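Long-range contacts in group II chitinase (Ostrinia furnacalis, PDB 6JAW), which probably hydrolyses internal glycosidic linkages of chitin, here through one glycoside hydrolase family 18 catalytic domain cut from a much longer chitin-binding protein: residues S167-P172 against W192-T197; Y198-Q203 against T223-N228; W346-D351 against G360-L365. One frame throughout, in Å; residues are numbered along the deposited sequence.

Contact 1 (S167-P172 against W192-T197)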
loop_
_atom_site.group_PDB
_atom_site.type_symbol
_atom_site.label_atom_id
_atom_site.label_comp_id
_atom_site.label_asym_id
_atom_site.label_seq_id
_atom_site.Cartn_x
_atom_site.Cartn_y
_atom_site.Cartn_z
ATOM N N SER A 167 -4.572 4.632 -12.047
ATOM C CA SER A 167 -3.357 4.547 -11.260
ATOM C C SER A 167 -3.029 3.084 -11.032
ATOM O O SER A 167 -3.814 2.189 -11.352
ATOM C CB SER A 167 -3.503 5.285 -9.927
ATOM O OG SER A 167 -4.601 4.764 -9.203
ATOM N N ALA A 168 -1.851 2.841 -10.476
ATOM C CA ALA A 168 -1.442 1.477 -10.194
ATOM C C ALA A 168 -0.592 1.465 -8.939
ATOM O O ALA A 168 0.245 2.349 -8.737
ATOM C CB ALA A 168 -0.662 0.867 -11.365
ATOM N N ALA A 169 -0.826 0.467 -8.094
ATOM C CA ALA A 169 0.081 0.136 -7.007
ATOM C C ALA A 169 1.093 -0.870 -7.534
ATOM O O ALA A 169 0.711 -1.890 -8.114
ATOM C CB ALA A 169 -0.686 -0.438 -5.813
ATOM N N VAL A 170 2.382 -0.578 -7.347
ATOM C CA VAL A 170 3.441 -1.333 -8.001
ATOM C C VAL A 170 4.480 -1.803 -6.992
ATOM O O VAL A 170 4.640 -1.240 -5.907
ATOM C CB VAL A 170 4.131 -0.509 -9.098
ATOM C CG1 VAL A 170 3.127 -0.109 -10.163
ATOM C CG2 VAL A 170 4.790 0.708 -8.471
ATOM N N SER A 171 5.225 -2.825 -7.402
ATOM C CA SER A 171 6.195 -3.469 -6.537
ATOM C C SER A 171 7.377 -2.545 -6.242
ATOM O O SER A 171 7.784 -1.750 -7.093
ATOM C CB SER A 171 6.708 -4.748 -7.190
ATOM O OG SER A 171 7.804 -5.270 -6.464
ATOM N N PRO A 172 7.942 -2.636 -5.037
ATOM C CA PRO A 172 9.221 -1.985 -4.736
ATOM C C PRO A 172 10.445 -2.823 -5.073
ATOM O O PRO A 172 11.570 -2.343 -4.889
ATOM C CB PRO A 172 9.132 -1.801 -3.217
ATOM C CG PRO A 172 8.474 -3.086 -2.783
ATOM C CD PRO A 172 7.421 -3.367 -3.866
ATOM N N TRP A 192 -0.919 8.383 -11.510
ATOM C CA TRP A 192 0.154 8.233 -10.546
ATOM C C TRP A 192 0.486 6.762 -10.402
ATOM O O TRP A 192 -0.290 5.876 -10.775
ATOM C CB TRP A 192 -0.183 8.839 -9.177
ATOM C CG TRP A 192 -1.216 8.099 -8.400
ATOM C CD1 TRP A 192 -1.018 7.044 -7.558
ATOM C CD2 TRP A 192 -2.615 8.379 -8.372
ATOM N NE1 TRP A 192 -2.216 6.637 -7.019
ATOM C CE2 TRP A 192 -3.211 7.446 -7.501
ATOM C CE3 TRP A 192 -3.425 9.321 -9.011
ATOM C CZ2 TRP A 192 -4.581 7.423 -7.256
ATOM C CZ3 TRP A 192 -4.785 9.301 -8.764
ATOM C CH2 TRP A 192 -5.349 8.357 -7.893
ATOM N N ILE A 193 1.666 6.525 -9.860
ATOM C CA ILE A 193 2.167 5.197 -9.591
ATOM C C ILE A 193 2.396 5.138 -8.088
ATOM O O ILE A 193 3.190 5.919 -7.544
ATOM C CB ILE A 193 3.451 4.916 -10.382
ATOM C CG1 ILE A 193 3.135 4.843 -11.880
ATOM C CG2 ILE A 193 4.046 3.642 -9.945
ATOM C CD1 ILE A 193 4.362 4.817 -12.789
ATOM N N ALA A 194 1.663 4.263 -7.403
ATOM C CA ALA A 194 1.810 4.113 -5.958
ATOM C C ALA A 194 2.841 3.023 -5.726
ATOM O O ALA A 194 2.552 1.834 -5.868
ATOM C CB ALA A 194 0.476 3.787 -5.289
ATOM N N VAL A 195 4.057 3.426 -5.388
ATOM C CA VAL A 195 5.115 2.455 -5.154
ATOM C C VAL A 195 4.966 1.924 -3.735
ATOM O O VAL A 195 5.014 2.687 -2.765
ATOM C CB VAL A 195 6.497 3.073 -5.377
ATOM C CG1 VAL A 195 7.550 2.010 -5.215
ATOM C CG2 VAL A 195 6.567 3.706 -6.760
ATOM N N MET A 196 4.764 0.614 -3.613
ATOM C CA MET A 196 4.498 -0.011 -2.320
ATOM C C MET A 196 5.825 -0.269 -1.605
ATOM O O MET A 196 6.277 -1.404 -1.444
ATOM C CB MET A 196 3.693 -1.287 -2.511
ATOM C CG MET A 196 2.262 -1.007 -2.936
ATOM S SD MET A 196 1.304 -2.498 -3.218
ATOM C CE MET A 196 1.953 -3.002 -4.803
ATOM N N THR A 197 6.441 0.834 -1.164
ATOM C CA THR A 197 7.737 0.805 -0.485
ATOM C C THR A 197 7.577 0.314 0.956
ATOM O O THR A 197 7.850 1.019 1.924
ATOM C CB THR A 197 8.389 2.184 -0.528
ATOM O OG1 THR A 197 7.393 3.188 -0.313
ATOM C CG2 THR A 197 9.065 2.440 -1.885
#

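Contact 2 (Y198-Q203 against T223-N228). With NAG (2-acetamido-2-deoxy-beta-D-glucopyranose), chain C; BBO (2-[3-(morpholin-4-yl)propyl]-1H-benzo[de]isoquinoline-1,3(2H)-dione), chain B.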
loop_
_atom_site.group_PDB
_atom_site.type_symbol
_atom_site.label_atom_id
_atom_site.label_comp_id
_atom_site.label_asym_id
_atom_site.label_seq_id
_atom_site.Cartn_x
_atom_site.Cartn_y
_atom_site.Cartn_z
ATOM N N TYR A 198 7.110 -0.925 1.077
ATOM C CA TYR A 198 6.975 -1.600 2.363
ATOM C C TYR A 198 6.905 -3.096 2.093
ATOM O O TYR A 198 6.907 -3.536 0.940
ATOM C CB TYR A 198 5.755 -1.111 3.154
ATOM C CG TYR A 198 4.492 -0.961 2.343
ATOM C CD1 TYR A 198 3.752 -2.073 1.953
ATOM C CD2 TYR A 198 4.031 0.295 1.974
ATOM C CE1 TYR A 198 2.595 -1.937 1.210
ATOM C CE2 TYR A 198 2.871 0.445 1.233
ATOM C CZ TYR A 198 2.157 -0.672 0.854
ATOM O OH TYR A 198 1.002 -0.524 0.120
ATOM N N ASP A 199 6.858 -3.875 3.174
ATOM C CA ASP A 199 6.981 -5.330 3.109
ATOM C C ASP A 199 8.276 -5.758 2.430
ATOM O O ASP A 199 8.320 -6.779 1.740
ATOM C CB ASP A 199 5.783 -5.968 2.403
ATOM C CG ASP A 199 4.511 -5.836 3.196
ATOM O OD1 ASP A 199 4.579 -5.536 4.410
ATOM O OD2 ASP A 199 3.441 -6.007 2.592
ATOM N N TYR A 200 9.343 -4.978 2.603
ATOM C CA TYR A 200 10.652 -5.458 2.181
ATOM C C TYR A 200 11.058 -6.699 2.960
ATOM O O TYR A 200 11.817 -7.535 2.455
ATOM C CB TYR A 200 11.704 -4.373 2.372
ATOM C CG TYR A 200 11.589 -3.226 1.408
ATOM C CD1 TYR A 200 12.107 -3.323 0.126
ATOM C CD2 TYR A 200 10.965 -2.042 1.779
ATOM C CE1 TYR A 200 12.017 -2.264 -0.760
ATOM C CE2 TYR A 200 10.872 -0.977 0.903
ATOM C CZ TYR A 200 11.401 -1.094 -0.363
ATOM O OH TYR A 200 11.309 -0.040 -1.245
ATOM N N HIS A 201 10.580 -6.827 4.193
ATOM C CA HIS A 201 10.955 -7.931 5.058
ATOM C C HIS A 201 9.734 -8.392 5.832
ATOM O O HIS A 201 8.843 -7.601 6.150
ATOM C CB HIS A 201 12.084 -7.532 6.019
ATOM C CG HIS A 201 13.348 -7.136 5.323
ATOM N ND1 HIS A 201 14.120 -8.032 4.617
ATOM C CD2 HIS A 201 13.958 -5.932 5.200
ATOM C CE1 HIS A 201 15.158 -7.401 4.097
ATOM N NE2 HIS A 201 15.084 -6.126 4.437
ATOM N N GLY A 202 9.702 -9.685 6.115
ATOM C CA GLY A 202 8.627 -10.275 6.884
ATOM C C GLY A 202 8.983 -11.699 7.248
ATOM O O GLY A 202 10.084 -12.169 6.956
ATOM N N GLN A 203 8.020 -12.388 7.875
ATOM C CA GLN A 203 8.243 -13.754 8.349
ATOM C C GLN A 203 8.815 -14.664 7.263
ATOM O O GLN A 203 9.589 -15.577 7.568
ATOM C CB GLN A 203 6.937 -14.352 8.893
ATOM C CG GLN A 203 5.832 -14.545 7.848
ATOM C CD GLN A 203 4.506 -15.011 8.444
ATOM O OE1 GLN A 203 4.435 -16.059 9.089
ATOM N NE2 GLN A 203 3.447 -14.237 8.218
ATOM N N THR A 223 21.493 -4.464 -1.646
ATOM C CA THR A 223 21.587 -3.021 -1.764
ATOM C C THR A 223 20.266 -2.367 -2.143
ATOM O O THR A 223 20.172 -1.137 -2.100
ATOM C CB THR A 223 22.644 -2.645 -2.808
ATOM O OG1 THR A 223 22.278 -3.201 -4.077
ATOM C CG2 THR A 223 24.008 -3.188 -2.400
ATOM N N TYR A 224 19.251 -3.140 -2.522
ATOM C CA TYR A 224 18.071 -2.548 -3.134
ATOM C C TYR A 224 16.776 -2.751 -2.366
ATOM O O TYR A 224 15.725 -2.302 -2.837
ATOM C CB TYR A 224 17.889 -3.067 -4.567
ATOM C CG TYR A 224 18.104 -4.537 -4.766
ATOM C CD1 TYR A 224 17.152 -5.459 -4.364
ATOM C CD2 TYR A 224 19.253 -5.004 -5.392
ATOM C CE1 TYR A 224 17.346 -6.815 -4.563
ATOM C CE2 TYR A 224 19.458 -6.350 -5.592
ATOM C CZ TYR A 224 18.502 -7.253 -5.174
ATOM O OH TYR A 224 18.700 -8.600 -5.368
ATOM N N PHE A 225 16.804 -3.398 -1.208
ATOM C CA PHE A 225 15.589 -3.539 -0.410
ATOM C C PHE A 225 15.451 -2.363 0.556
ATOM O O PHE A 225 15.495 -2.507 1.773
ATOM C CB PHE A 225 15.578 -4.873 0.326
ATOM C CG PHE A 225 15.162 -6.029 -0.532
ATOM C CD1 PHE A 225 14.720 -5.823 -1.829
ATOM C CD2 PHE A 225 15.194 -7.321 -0.038
ATOM C CE1 PHE A 225 14.331 -6.889 -2.622
ATOM C CE2 PHE A 225 14.808 -8.390 -0.825
ATOM C CZ PHE A 225 14.375 -8.173 -2.117
ATOM N N ASN A 226 15.288 -1.178 -0.024
ATOM C CA ASN A 226 15.029 0.020 0.760
ATOM C C ASN A 226 14.353 1.038 -0.144
ATOM O O ASN A 226 14.513 1.001 -1.367
ATOM C CB ASN A 226 16.312 0.593 1.372
ATOM C CG ASN A 226 17.345 0.944 0.329
ATOM O OD1 ASN A 226 17.274 2.000 -0.292
ATOM N ND2 ASN A 226 18.319 0.058 0.132
ATOM N N ALA A 227 13.583 1.937 0.473
ATOM C CA ALA A 227 12.760 2.857 -0.304
ATOM C C ALA A 227 13.607 3.776 -1.170
ATOM O O ALA A 227 13.199 4.131 -2.283
ATOM C CB ALA A 227 11.871 3.681 0.624
ATOM N N ASN A 228 14.785 4.166 -0.688
ATOM C CA ASN A 228 15.615 5.089 -1.451
ATOM C C ASN A 228 16.034 4.474 -2.785
ATOM O O ASN A 228 15.936 5.119 -3.835
ATOM C CB ASN A 228 16.838 5.503 -0.633
ATOM C CG ASN A 228 17.749 6.412 -1.406
ATOM O OD1 ASN A 228 17.327 7.464 -1.865
ATOM N ND2 ASN A 228 19.006 6.013 -1.567
HETATM C C1 NAG C . 19.961 6.775 -2.337
HETATM C C2 NAG C . 21.328 6.859 -1.637
HETATM C C3 NAG C . 22.395 7.429 -2.577
HETATM C C4 NAG C . 22.407 6.706 -3.917
HETATM C C5 NAG C . 21.011 6.725 -4.521
HETATM C C6 NAG C . 20.922 5.971 -5.830
HETATM C C7 NAG C . 21.530 7.227 0.782
HETATM C C8 NAG C . 21.395 8.220 1.894
HETATM N N2 NAG C . 21.237 7.678 -0.440
HETATM O O3 NAG C . 23.663 7.293 -1.946
HETATM O O4 NAG C . 23.318 7.340 -4.808
HETATM O O5 NAG C . 20.099 6.098 -3.609
HETATM O O6 NAG C . 20.435 4.647 -5.654
HETATM O O7 NAG C . 21.880 6.070 0.982
HETATM C C10 BBO B . 6.666 -11.608 -0.257
HETATM C C13 BBO B . 3.021 -8.934 1.837
HETATM C C15 BBO B . 0.782 -7.848 1.485
HETATM C C17 BBO B . -0.124 -4.727 3.182
HETATM C C01 BBO B . 7.311 -12.819 -0.483
HETATM C C02 BBO B . 6.827 -14.000 0.092
HETATM C C03 BBO B . 5.689 -13.969 0.897
HETATM C C04 BBO B . 5.169 -15.129 1.493
HETATM C C05 BBO B . 4.022 -15.035 2.294
HETATM C C06 BBO B . 3.388 -13.832 2.510
HETATM C C07 BBO B . 3.898 -12.711 1.930
HETATM C C08 BBO B . 5.047 -12.764 1.120
HETATM C C09 BBO B . 5.546 -11.585 0.538
HETATM C C11 BBO B . 4.839 -10.257 0.779
HETATM C C12 BBO B . 3.196 -11.387 2.172
HETATM C C14 BBO B . 1.991 -8.498 0.795
HETATM C C16 BBO B . 0.409 -5.560 2.007
HETATM C C18 BBO B . -0.537 -6.825 4.186
HETATM C C19 BBO B . 0.888 -7.167 3.775
HETATM N N01 BBO B . 3.683 -10.201 1.584
HETATM N N02 BBO B . 1.147 -6.765 2.392
HETATM O O01 BBO B . 5.334 -9.094 0.196
HETATM O O02 BBO B . 2.058 -11.356 2.978
HETATM O O03 BBO B . -0.706 -5.442 4.241
HETATM O O HOH W 1 16.686 -4.224 3.564
#

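Contact 3 (W346-D351 against G360-L365). With BBO (2-[3-(morpholin-4-yl)propyl]-1H-benzo[de]isoquinoline-1,3(2H)-dione), chain B.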
loop_
_atom_site.group_PDB
_atom_site.type_symbol
_atom_site.label_atom_id
_atom_site.label_comp_id
_atom_site.label_asym_id
_atom_site.label_seq_id
_atom_site.Cartn_x
_atom_site.Cartn_y
_atom_site.Cartn_z
ATOM N N TRP A 346 -0.884 2.652 3.543
ATOM C CA TRP A 346 -1.605 1.406 3.737
ATOM C C TRP A 346 -1.620 1.154 5.237
ATOM O O TRP A 346 -0.578 0.833 5.813
ATOM C CB TRP A 346 -0.932 0.240 3.007
ATOM C CG TRP A 346 -1.745 -0.987 3.158
ATOM C CD1 TRP A 346 -1.745 -1.850 4.220
ATOM C CD2 TRP A 346 -2.746 -1.457 2.256
ATOM N NE1 TRP A 346 -2.676 -2.839 4.021
ATOM C CE2 TRP A 346 -3.302 -2.624 2.820
ATOM C CE3 TRP A 346 -3.220 -1.012 1.021
ATOM C CZ2 TRP A 346 -4.306 -3.351 2.189
ATOM C CZ3 TRP A 346 -4.222 -1.734 0.397
ATOM C CH2 TRP A 346 -4.751 -2.891 0.981
ATOM N N ALA A 347 -2.774 1.316 5.886
ATOM C CA ALA A 347 -4.029 1.762 5.297
ATOM C C ALA A 347 -4.745 2.597 6.361
ATOM O O ALA A 347 -4.309 2.629 7.513
ATOM C CB ALA A 347 -4.890 0.571 4.864
ATOM N N LEU A 348 -5.841 3.259 5.978
ATOM C CA LEU A 348 -6.525 4.175 6.891
ATOM C C LEU A 348 -6.848 3.506 8.220
ATOM O O LEU A 348 -6.649 4.093 9.292
ATOM C CB LEU A 348 -7.810 4.692 6.239
ATOM C CG LEU A 348 -7.660 5.811 5.206
ATOM C CD1 LEU A 348 -8.910 5.953 4.354
ATOM C CD2 LEU A 348 -7.331 7.130 5.901
ATOM N N ASP A 349 -7.328 2.270 8.166
ATOM C CA ASP A 349 -7.866 1.572 9.324
ATOM C C ASP A 349 -6.795 1.022 10.247
ATOM O O ASP A 349 -7.135 0.434 11.279
ATOM C CB ASP A 349 -8.741 0.417 8.850
ATOM C CG ASP A 349 -8.055 -0.402 7.774
ATOM O OD1 ASP A 349 -8.131 -0.017 6.581
ATOM O OD2 ASP A 349 -7.401 -1.404 8.124
ATOM N N LEU A 350 -5.521 1.166 9.898
ATOM C CA LEU A 350 -4.457 0.599 10.710
ATOM C C LEU A 350 -3.730 1.637 11.557
ATOM O O LEU A 350 -3.068 1.263 12.528
ATOM C CB LEU A 350 -3.456 -0.143 9.819
ATOM C CG LEU A 350 -4.085 -1.232 8.944
ATOM C CD1 LEU A 350 -3.112 -1.711 7.868
ATOM C CD2 LEU A 350 -4.549 -2.404 9.801
ATOM N N ASP A 351 -3.836 2.916 11.212
ATOM C CA ASP A 351 -3.367 3.991 12.075
ATOM C C ASP A 351 -4.205 4.002 13.359
ATOM O O ASP A 351 -5.240 3.345 13.459
ATOM C CB ASP A 351 -3.468 5.320 11.323
ATOM C CG ASP A 351 -2.622 6.443 11.923
ATOM O OD1 ASP A 351 -1.889 6.253 12.921
ATOM O OD2 ASP A 351 -2.712 7.556 11.363
ATOM N N GLY A 360 -2.967 11.264 20.156
ATOM C CA GLY A 360 -3.906 11.923 19.277
ATOM C C GLY A 360 -4.451 10.970 18.226
ATOM O O GLY A 360 -3.886 9.910 17.945
ATOM N N LYS A 361 -5.587 11.354 17.648
ATOM C CA LYS A 361 -6.187 10.569 16.579
ATOM C C LYS A 361 -5.311 10.616 15.334
ATOM O O LYS A 361 -4.782 11.668 14.972
ATOM C CB LYS A 361 -7.583 11.093 16.243
ATOM C CG LYS A 361 -8.633 10.820 17.305
ATOM C CD LYS A 361 -10.002 11.339 16.881
ATOM C CE LYS A 361 -10.969 11.372 18.059
ATOM N NZ LYS A 361 -10.287 11.035 19.341
ATOM N N HIS A 362 -5.173 9.472 14.675
ATOM C CA HIS A 362 -4.428 9.371 13.426
ATOM C C HIS A 362 -3.020 9.952 13.571
ATOM O O HIS A 362 -2.649 10.878 12.842
ATOM C CB HIS A 362 -5.179 10.064 12.298
ATOM C CG HIS A 362 -6.084 9.157 11.528
ATOM N ND1 HIS A 362 -5.626 8.031 10.876
ATOM C CD2 HIS A 362 -7.418 9.210 11.298
ATOM C CE1 HIS A 362 -6.639 7.431 10.275
ATOM N NE2 HIS A 362 -7.737 8.123 10.519
ATOM N N PRO A 363 -2.217 9.451 14.514
ATOM C CA PRO A 363 -0.888 10.053 14.706
ATOM C C PRO A 363 0.010 9.921 13.487
ATOM O O PRO A 363 0.725 10.873 13.149
ATOM C CB PRO A 363 -0.330 9.292 15.918
ATOM C CG PRO A 363 -1.033 7.976 15.895
ATOM C CD PRO A 363 -2.425 8.284 15.392
ATOM N N LEU A 364 -0.008 8.775 12.803
ATOM C CA LEU A 364 0.863 8.622 11.641
ATOM C C LEU A 364 0.387 9.489 10.482
ATOM O O LEU A 364 1.184 10.192 9.850
ATOM C CB LEU A 364 0.942 7.150 11.227
ATOM C CG LEU A 364 1.548 6.205 12.266
ATOM C CD1 LEU A 364 1.819 4.832 11.658
ATOM C CD2 LEU A 364 2.820 6.801 12.850
ATOM N N LEU A 365 -0.913 9.471 10.201
ATOM C CA LEU A 365 -1.424 10.210 9.053
ATOM C C LEU A 365 -1.344 11.712 9.288
ATOM O O LEU A 365 -1.054 12.475 8.359
ATOM C CB LEU A 365 -2.855 9.772 8.756
ATOM C CG LEU A 365 -3.472 10.187 7.422
ATOM C CD1 LEU A 365 -2.492 10.006 6.266
ATOM C CD2 LEU A 365 -4.734 9.367 7.188
HETATM C C10 BBO B . 6.666 -11.608 -0.257
HETATM C C13 BBO B . 3.021 -8.934 1.837
HETATM C C15 BBO B . 0.782 -7.848 1.485
HETATM C C17 BBO B . -0.124 -4.727 3.182
HETATM C C01 BBO B . 7.311 -12.819 -0.483
HETATM C C02 BBO B . 6.827 -14.000 0.092
HETATM C C03 BBO B . 5.689 -13.969 0.897
HETATM C C04 BBO B . 5.169 -15.129 1.493
HETATM C C05 BBO B . 4.022 -15.035 2.294
HETATM C C06 BBO B . 3.388 -13.832 2.510
HETATM C C07 BBO B . 3.898 -12.711 1.930
HETATM C C08 BBO B . 5.047 -12.764 1.120
HETATM C C09 BBO B . 5.546 -11.585 0.538
HETATM C C11 BBO B . 4.839 -10.257 0.779
HETATM C C12 BBO B . 3.196 -11.387 2.172
HETATM C C14 BBO B . 1.991 -8.498 0.795
HETATM C C16 BBO B . 0.409 -5.560 2.007
HETATM C C18 BBO B . -0.537 -6.825 4.186
HETATM C C19 BBO B . 0.888 -7.167 3.775
HETATM N N01 BBO B . 3.683 -10.201 1.584
HETATM N N02 BBO B . 1.147 -6.765 2.392
HETATM O O01 BBO B . 5.334 -9.094 0.196
HETATM O O02 BBO B . 2.058 -11.356 2.978
HETATM O O03 BBO B . -0.706 -5.442 4.241
#

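Contact 1 (S167-P172 against W192-T197)
Strands 165-170 and 192-195 lie side by side as parallel neighbours in the TIM barrel of the family 18 catalytic domain, and pairs such as Ala168 with Ile193 and Val170 with Val195 set their register. The backbone ladder runs from Ala194 N to Ala168 O (2.7 Å), from Val170 N to Ala194 O and from Met196 N to Val170 O, with a weak bond from Ala168 N to Trp192 O. On the face carrying Ser167, Ala169 and Ala194, the Trp192 indole lies against Ser167: a chi1 of 70° tucks CG between N and the carbonyl carbon, and Ser167 CB stands over the ring face, 3.4 Å from the centroid of its five-membered part, in a CH-pi contact. Ser167 OG turns to Asp124. Farther along, the Met196 chain bends at its thioether, chi3 -76°, which carries CE back over strand 165-170 to within 3.8 Å of Ala169 CB. The other face is branched aliphatic: Val170 CG2 presses on Ile193 CG2 at 3.4 Å, tighter than usual for two methyls, and also meets Val195 CG2. Beyond the strand ends, the Pro172 ring sits against Met196 O. Strand 122-126 flanks the pair through Ser167 and Ala169, strand 244-257 through Ile193, while Trp234 of helix 227-236 packs on Val170 and Val195.

Contact 2 (Y198-Q203 against T223-N228)
Tyr200 and Phe225 join the two ends of the long loop that runs from strand 192-195 of the TIM barrel to helix 227-236. The side chain of Tyr200 can be followed outward. CB sets off toward 223-228, and a chi1 of -71° places CG beside the backbone N, about 4.0 Å from Phe225 C. CD1 reaches further in, meeting Phe225 CB at 3.8 Å as well as the backbone of Phe225, the central residue of an inverse gamma turn. CE1 comes next, 3.5 Å from Asn226 N, so one face of the phenol lies under the turn where Phe225 O and Asn226 N sit. CZ passes Asn226 C. Tyr200 OH ends 3.4 Å from Ala227 CA and shares a hydrogen bond with Thr230 OG1 in the first turn of the helix. Asn226 is the N-cap of that helix, its OD1 accepting from Tyr229 N. His201 adds a second, looser contact: its CE1 approaches the edge of the Phe225 ring near CD2, the two side chains lying askew. ND1 of this histidine is held by Asp205. Elsewhere in the two segments, Asn228 carries the N-linked sugar, and Asp199 OD2 is modelled so close to the morpholine nitrogen N02 of the bound ligand BBO that the detail is doubtful. A water bridges the two ends of the loop, lying in the imidazole plane 2.6 Å from His201 NE2 and donating to Phe225 O at 2.8 Å.

Contact 3 (W346-D351 against G360-L365)
Hydrogen bonds from three donors gather on the carboxylate of Asp351, all from residues 362-365. Leu364 N gives to OD1 and Leu365 N to OD2 (2.9 Å), both on the syn side, Leu364 N near the carboxylate plane and Leu365 N clearly tilted from it. His362 ND1 gives to Asp351 OD2 as well (3.0 Å), from the face opposite Leu365 N. OD2 lies in the plane of the imidazole, whereas the ring nitrogen stands 43° out of the carboxylate plane, the two planes being 61° apart. With CG anti to the backbone N, chi1 -162°, the group is carried to the first turn of helix 363-373, where it accepts from N-H groups that have no preceding helical carbonyl to bond to; the helix end would probably favour its negative charge. His362 occupies the N-cap position, and the loop that leads to Asp351 follows strand 342-346 of the TIM barrel, starting from a cis peptide between Trp346 and Ala347. Two close carbon-oxygen approaches accompany these bonds: Pro363 CD rests 3.2 Å from Asp351 OD1, and His362 CE1 lies near Leu348 O. In an apolar contact Leu348 CD2 meets Leu365 CD2 at 3.7 Å, while the Trp346 indole lays one face against BBO C17.

Along the chain, the three contacts follow in series, none enclosing or crossing another. Contact 1 closes a loop of 19 residues, largely helical, between neighbouring barrel strands. The chain then runs straight on into contact 2, whose loop, also of 19 residues but without helix or strand, returns at the start of helix 227-236; the two meet where Pro172 CB packs against Tyr200 OH and Thr197 CB against Ala227 CB. Much later, contact 3 closes a short loop of eight residues and joins the loop after strand 342-346 to the start of helix 363-373. Tyr198 OH touches Trp346 CB, linking contacts 2 and 3, and both touch the bound BBO; contacts 1 and 3 do not meet.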